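Local coordinates for protein monovalent Na+/H+ antiporter subunit A (Dietzia sp. DQ12-45-1b, PDB 7D3U) that probably exchanges sodium ions for protons across the cell membrane as the large antiporter-like subunit of an Mrp complex, at residues B[80-92]-B[104-116]. Numbering follows the deposited sequence.
Sequences VLGIGAVVMAYSS and YYGLMTLFAASML. With LMT (dodecyl-beta-D-maltoside), chain T; LMT (dodecyl-beta-D-maltoside), chain Z.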
loop_
_atom_site.group_PDB
_atom_site.type_symbol
_atom_site.label_atom_id
_atom_site.label_comp_id
_atom_site.label_asym_id
_atom_site.label_seq_id
_atom_site.Cartn_x
_atom_site.Cartn_y
_atom_site.Cartn_z
ATOM N N VAL B 80 12.414 46.479 11.682
ATOM C CA VAL B 80 11.395 45.470 11.952
ATOM C C VAL B 80 10.886 45.568 13.382
ATOM O O VAL B 80 9.680 45.656 13.618
ATOM C CB VAL B 80 11.951 44.063 11.650
ATOM C CG1 VAL B 80 11.120 43.008 12.349
ATOM C CG2 VAL B 80 11.971 43.818 10.157
ATOM N N LEU B 81 11.798 45.566 14.358
ATOM C CA LEU B 81 11.389 45.547 15.756
ATOM C C LEU B 81 10.764 46.865 16.192
ATOM O O LEU B 81 9.853 46.860 17.022
ATOM C CB LEU B 81 12.580 45.206 16.647
ATOM C CG LEU B 81 13.096 43.771 16.544
ATOM C CD1 LEU B 81 14.227 43.540 17.525
ATOM C CD2 LEU B 81 11.971 42.785 16.784
ATOM N N GLY B 82 11.214 47.999 15.651
ATOM C CA GLY B 82 10.593 49.261 16.011
ATOM C C GLY B 82 9.166 49.366 15.509
ATOM O O GLY B 82 8.270 49.805 16.239
ATOM N N ILE B 83 8.932 48.958 14.261
ATOM C CA ILE B 83 7.573 48.957 13.736
ATOM C C ILE B 83 6.720 47.934 14.472
ATOM O O ILE B 83 5.537 48.173 14.733
ATOM C CB ILE B 83 7.579 48.710 12.218
ATOM C CG1 ILE B 83 8.387 49.797 11.514
ATOM C CG2 ILE B 83 6.164 48.688 11.679
ATOM C CD1 ILE B 83 7.902 51.193 11.806
ATOM N N GLY B 84 7.306 46.797 14.850
ATOM C CA GLY B 84 6.564 45.831 15.644
ATOM C C GLY B 84 6.163 46.379 16.999
ATOM O O GLY B 84 5.035 46.179 17.453
ATOM N N ALA B 85 7.075 47.098 17.655
ATOM C CA ALA B 85 6.764 47.695 18.947
ATOM C C ALA B 85 5.687 48.762 18.817
ATOM O O ALA B 85 4.757 48.813 19.631
ATOM C CB ALA B 85 8.026 48.285 19.570
ATOM N N VAL B 86 5.796 49.628 17.809
ATOM C CA VAL B 86 4.785 50.668 17.661
ATOM C C VAL B 86 3.443 50.059 17.275
ATOM O O VAL B 86 2.387 50.557 17.683
ATOM C CB VAL B 86 5.252 51.741 16.658
ATOM C CG1 VAL B 86 4.166 52.767 16.397
ATOM C CG2 VAL B 86 6.514 52.411 17.158
ATOM N N VAL B 87 3.451 48.938 16.549
ATOM C CA VAL B 87 2.197 48.293 16.190
ATOM C C VAL B 87 1.588 47.604 17.402
ATOM O O VAL B 87 0.365 47.567 17.547
ATOM C CB VAL B 87 2.414 47.321 15.018
ATOM C CG1 VAL B 87 1.303 46.298 14.953
ATOM C CG2 VAL B 87 2.486 48.087 13.715
ATOM N N MET B 88 2.414 47.077 18.307
ATOM C CA MET B 88 1.874 46.542 19.554
ATOM C C MET B 88 1.276 47.651 20.410
ATOM O O MET B 88 0.199 47.484 20.994
ATOM C CB MET B 88 2.960 45.805 20.332
ATOM C CG MET B 88 3.482 44.573 19.640
ATOM S SD MET B 88 2.173 43.561 18.947
ATOM C CE MET B 88 3.165 42.456 17.961
ATOM N N ALA B 89 1.966 48.790 20.494
ATOM C CA ALA B 89 1.441 49.916 21.255
ATOM C C ALA B 89 0.140 50.436 20.659
ATOM O O ALA B 89 -0.725 50.929 21.391
ATOM C CB ALA B 89 2.479 51.033 21.321
ATOM N N TYR B 90 -0.015 50.339 19.340
ATOM C CA TYR B 90 -1.257 50.768 18.706
ATOM C C TYR B 90 -2.359 49.723 18.863
ATOM O O TYR B 90 -3.529 50.073 19.056
ATOM C CB TYR B 90 -0.998 51.067 17.231
ATOM C CG TYR B 90 -2.226 51.084 16.360
ATOM C CD1 TYR B 90 -3.008 52.223 16.255
ATOM C CD2 TYR B 90 -2.590 49.969 15.622
ATOM C CE1 TYR B 90 -4.124 52.245 15.453
ATOM C CE2 TYR B 90 -3.705 49.982 14.819
ATOM C CZ TYR B 90 -4.467 51.122 14.739
ATOM O OH TYR B 90 -5.580 51.137 13.939
ATOM N N SER B 91 -2.002 48.441 18.791
ATOM C CA SER B 91 -2.977 47.365 18.893
ATOM C C SER B 91 -3.469 47.159 20.315
ATOM O O SER B 91 -4.537 46.568 20.505
ATOM C CB SER B 91 -2.373 46.065 18.370
ATOM O OG SER B 91 -3.294 44.999 18.505
ATOM N N SER B 92 -2.716 47.617 21.314
ATOM C CA SER B 92 -3.210 47.530 22.682
ATOM C C SER B 92 -4.461 48.373 22.874
ATOM O O SER B 92 -5.275 48.084 23.756
ATOM C CB SER B 92 -2.129 47.967 23.664
ATOM O OG SER B 92 -2.625 47.926 24.986
ATOM N N TYR B 104 -3.831 36.497 18.449
ATOM C CA TYR B 104 -3.320 37.629 17.688
ATOM C C TYR B 104 -1.899 37.987 18.106
ATOM O O TYR B 104 -1.041 38.232 17.252
ATOM C CB TYR B 104 -4.254 38.828 17.858
ATOM C CG TYR B 104 -3.684 40.143 17.384
ATOM C CD1 TYR B 104 -2.952 40.955 18.241
ATOM C CD2 TYR B 104 -3.897 40.586 16.090
ATOM C CE1 TYR B 104 -2.435 42.154 17.815
ATOM C CE2 TYR B 104 -3.385 41.788 15.659
ATOM C CZ TYR B 104 -2.655 42.567 16.525
ATOM O OH TYR B 104 -2.141 43.765 16.100
ATOM N N TYR B 105 -1.631 38.018 19.412
ATOM C CA TYR B 105 -0.315 38.436 19.885
ATOM C C TYR B 105 0.723 37.345 19.667
ATOM O O TYR B 105 1.846 37.624 19.233
ATOM C CB TYR B 105 -0.389 38.832 21.357
ATOM C CG TYR B 105 -1.038 40.174 21.575
ATOM C CD1 TYR B 105 -0.380 41.344 21.233
ATOM C CD2 TYR B 105 -2.310 40.272 22.115
ATOM C CE1 TYR B 105 -0.968 42.572 21.426
ATOM C CE2 TYR B 105 -2.905 41.496 22.312
ATOM C CZ TYR B 105 -2.230 42.643 21.965
ATOM O OH TYR B 105 -2.819 43.868 22.158
ATOM N N GLY B 106 0.369 36.093 19.962
ATOM C CA GLY B 106 1.283 34.988 19.736
ATOM C C GLY B 106 1.719 34.838 18.297
ATOM O O GLY B 106 2.718 34.166 18.027
ATOM N N LEU B 107 0.991 35.445 17.364
ATOM C CA LEU B 107 1.384 35.472 15.963
ATOM C C LEU B 107 2.084 36.765 15.577
ATOM O O LEU B 107 3.107 36.727 14.891
ATOM C CB LEU B 107 0.161 35.274 15.066
ATOM C CG LEU B 107 -0.402 33.858 15.018
ATOM C CD1 LEU B 107 -1.621 33.805 14.123
ATOM C CD2 LEU B 107 0.661 32.901 14.529
ATOM N N MET B 108 1.568 37.911 16.020
ATOM C CA MET B 108 2.164 39.182 15.634
ATOM C C MET B 108 3.525 39.403 16.280
ATOM O O MET B 108 4.311 40.212 15.776
ATOM C CB MET B 108 1.219 40.327 15.984
ATOM C CG MET B 108 0.125 40.542 14.963
ATOM S SD MET B 108 0.755 41.349 13.486
ATOM C CE MET B 108 1.456 42.820 14.215
ATOM N N THR B 109 3.824 38.708 17.376
ATOM C CA THR B 109 5.165 38.741 17.944
ATOM C C THR B 109 6.038 37.616 17.407
ATOM O O THR B 109 7.255 37.782 17.287
ATOM C CB THR B 109 5.101 38.665 19.470
ATOM O OG1 THR B 109 4.675 37.358 19.862
ATOM C CG2 THR B 109 4.136 39.692 20.018
ATOM N N LEU B 110 5.441 36.466 17.086
ATOM C CA LEU B 110 6.181 35.438 16.366
ATOM C C LEU B 110 6.530 35.904 14.960
ATOM O O LEU B 110 7.534 35.464 14.392
ATOM C CB LEU B 110 5.377 34.141 16.318
ATOM C CG LEU B 110 6.052 32.920 15.696
ATOM C CD1 LEU B 110 5.878 31.716 16.597
ATOM C CD2 LEU B 110 5.479 32.642 14.321
ATOM N N PHE B 111 5.712 36.789 14.386
ATOM C CA PHE B 111 6.078 37.434 13.133
ATOM C C PHE B 111 7.365 38.229 13.283
ATOM O O PHE B 111 8.260 38.131 12.435
ATOM C CB PHE B 111 4.948 38.350 12.669
ATOM C CG PHE B 111 4.780 38.401 11.182
ATOM C CD1 PHE B 111 5.705 37.809 10.345
ATOM C CD2 PHE B 111 3.687 39.036 10.621
ATOM C CE1 PHE B 111 5.545 37.853 8.977
ATOM C CE2 PHE B 111 3.521 39.081 9.256
ATOM C CZ PHE B 111 4.452 38.491 8.432
ATOM N N ALA B 112 7.475 39.015 14.353
ATOM C CA ALA B 112 8.692 39.775 14.601
ATOM C C ALA B 112 9.882 38.860 14.848
ATOM O O ALA B 112 10.991 39.150 14.393
ATOM C CB ALA B 112 8.493 40.713 15.788
ATOM N N ALA B 113 9.673 37.750 15.556
ATOM C CA ALA B 113 10.772 36.824 15.804
ATOM C C ALA B 113 11.245 36.171 14.513
ATOM O O ALA B 113 12.451 36.018 14.293
ATOM C CB ALA B 113 10.349 35.765 16.819
ATOM N N SER B 114 10.312 35.792 13.640
ATOM C CA SER B 114 10.698 35.185 12.373
ATOM C C SER B 114 11.392 36.194 11.468
ATOM O O SER B 114 12.358 35.855 10.777
ATOM C CB SER B 114 9.472 34.593 11.684
ATOM O OG SER B 114 8.897 33.563 12.467
ATOM N N MET B 115 10.931 37.447 11.474
ATOM C CA MET B 115 11.618 38.478 10.704
ATOM C C MET B 115 13.020 38.720 11.241
ATOM O O MET B 115 13.970 38.887 10.467
ATOM C CB MET B 115 10.815 39.774 10.721
ATOM C CG MET B 115 10.000 39.996 9.478
ATOM S SD MET B 115 10.902 39.569 7.978
ATOM C CE MET B 115 11.913 41.029 7.760
ATOM N N LEU B 116 13.167 38.749 12.567
ATOM C CA LEU B 116 14.485 38.896 13.170
ATOM C C LEU B 116 15.399 37.750 12.766
ATOM O O LEU B 116 16.566 37.967 12.431
ATOM C CB LEU B 116 14.354 38.967 14.691
ATOM C CG LEU B 116 15.570 39.488 15.446
ATOM C CD1 LEU B 116 15.970 40.823 14.885
ATOM C CD2 LEU B 116 15.268 39.610 16.923
HETATM C C1 LMT T . -7.813 32.104 22.302
HETATM C C2 LMT T . -6.495 31.743 22.917
HETATM C C3 LMT T . -5.553 30.966 22.059
HETATM C C4 LMT T . -4.346 30.636 22.894
HETATM C C5 LMT T . -3.280 30.034 22.043
HETATM C C6 LMT T . -2.515 31.068 21.287
HETATM C C7 LMT T . -1.625 30.402 20.281
HETATM C C8 LMT T . -0.600 31.376 19.820
HETATM C C9 LMT T . 0.771 31.114 20.348
HETATM C C10 LMT T . 1.732 31.320 19.212
HETATM C C11 LMT T . 3.149 31.352 19.689
HETATM C C12 LMT T . 3.658 29.987 20.000
HETATM C C1B LMT Z . 27.004 59.197 16.148
HETATM C C2B LMT Z . 27.458 59.446 17.596
HETATM C C3B LMT Z . 27.291 60.931 17.973
HETATM C C4B LMT Z . 25.946 61.484 17.450
HETATM C C5B LMT Z . 25.903 61.280 15.923
HETATM C C6B LMT Z . 26.006 62.628 15.219
HETATM O O1B LMT Z . 25.788 58.519 16.171
HETATM O O2B LMT Z . 26.679 58.657 18.400
HETATM O O3B LMT Z . 28.360 61.683 17.562
HETATM O "O4'" LMT Z . 24.887 60.822 18.028
HETATM O O5B LMT Z . 26.895 60.399 15.446
HETATM O O6B LMT Z . 25.867 62.464 13.866
HETATM C "C1'" LMT Z . 23.626 55.612 14.305
HETATM C "C2'" LMT Z . 25.141 55.371 14.218
HETATM C "C3'" LMT Z . 25.904 56.350 15.154
HETATM C "C4'" LMT Z . 25.395 57.800 15.023
HETATM C "C5'" LMT Z . 23.854 57.726 15.057
HETATM C "C6'" LMT Z . 23.167 59.061 15.055
HETATM O "O1'" LMT Z . 22.957 54.867 13.379
HETATM O "O2'" LMT Z . 25.394 54.089 14.631
HETATM O "O3'" LMT Z . 27.240 56.301 14.890
HETATM O "O5'" LMT Z . 23.380 56.962 13.993
HETATM O "O6'" LMT Z . 23.657 59.729 13.965
HETATM C C1 LMT Z . 21.562 54.837 13.577
HETATM C C2 LMT Z . 21.166 53.385 13.564
HETATM C C3 LMT Z . 19.705 53.131 13.383
HETATM C C4 LMT Z . 19.291 53.813 12.109
HETATM C C5 LMT Z . 17.840 54.141 12.144
HETATM C C6 LMT Z . 16.980 52.936 11.968
HETATM C C7 LMT Z . 15.629 53.360 11.478
HETATM C C8 LMT Z . 14.584 52.736 12.332
HETATM C C9 LMT Z . 13.244 53.387 12.227
HETATM C C10 LMT Z . 12.298 52.614 13.103
HETATM C C11 LMT Z . 11.532 53.518 14.014
HETATM C C12 LMT Z . 10.440 52.791 14.724
#
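M88 reaches across to the helix carrying Y105, M108 and T109. From CB the chain starts with CG anti to the carbonyl carbon (chi1 -65°) and bends at chi2, which turns SD and CE to the facing helix. SD lies 4.1 Å from CD1 of Y105, and the line from SD to the ring centre is 79° off the normal, a Met-aromatic contact made at the ring edge. The methyl CE goes further, sitting beside CB and O of M108 and 3.6 Å from CG2 of T109. The short segments run antiparallel at 173° with axes 10.0 Å apart, as expected of two successive, predicted transmembrane helices (71-94 and 102-119) packed side by side; helices 29-45 and 231-240 also lie against this pair. At one end, OG of S91 gives a weak hydrogen bond of 2.9 Å to OH of Y104, whose ring has CG of M108 over one face, toward the rim. A phenylalanine in place of this tyrosine would probably leave the S91 hydroxyl without this weak bond. Midway, CG1 of V87 meets CE of M108 at 3.6 Å, the two side chains crossing at about a right angle. Toward the other end apolar side chains meet: CG1 of V80 touches CB of M115 at 3.6 Å, and the L81 methyls divide, CD2 facing CB of A112 and CD1 lying 4.1 Å from CD2 of L116.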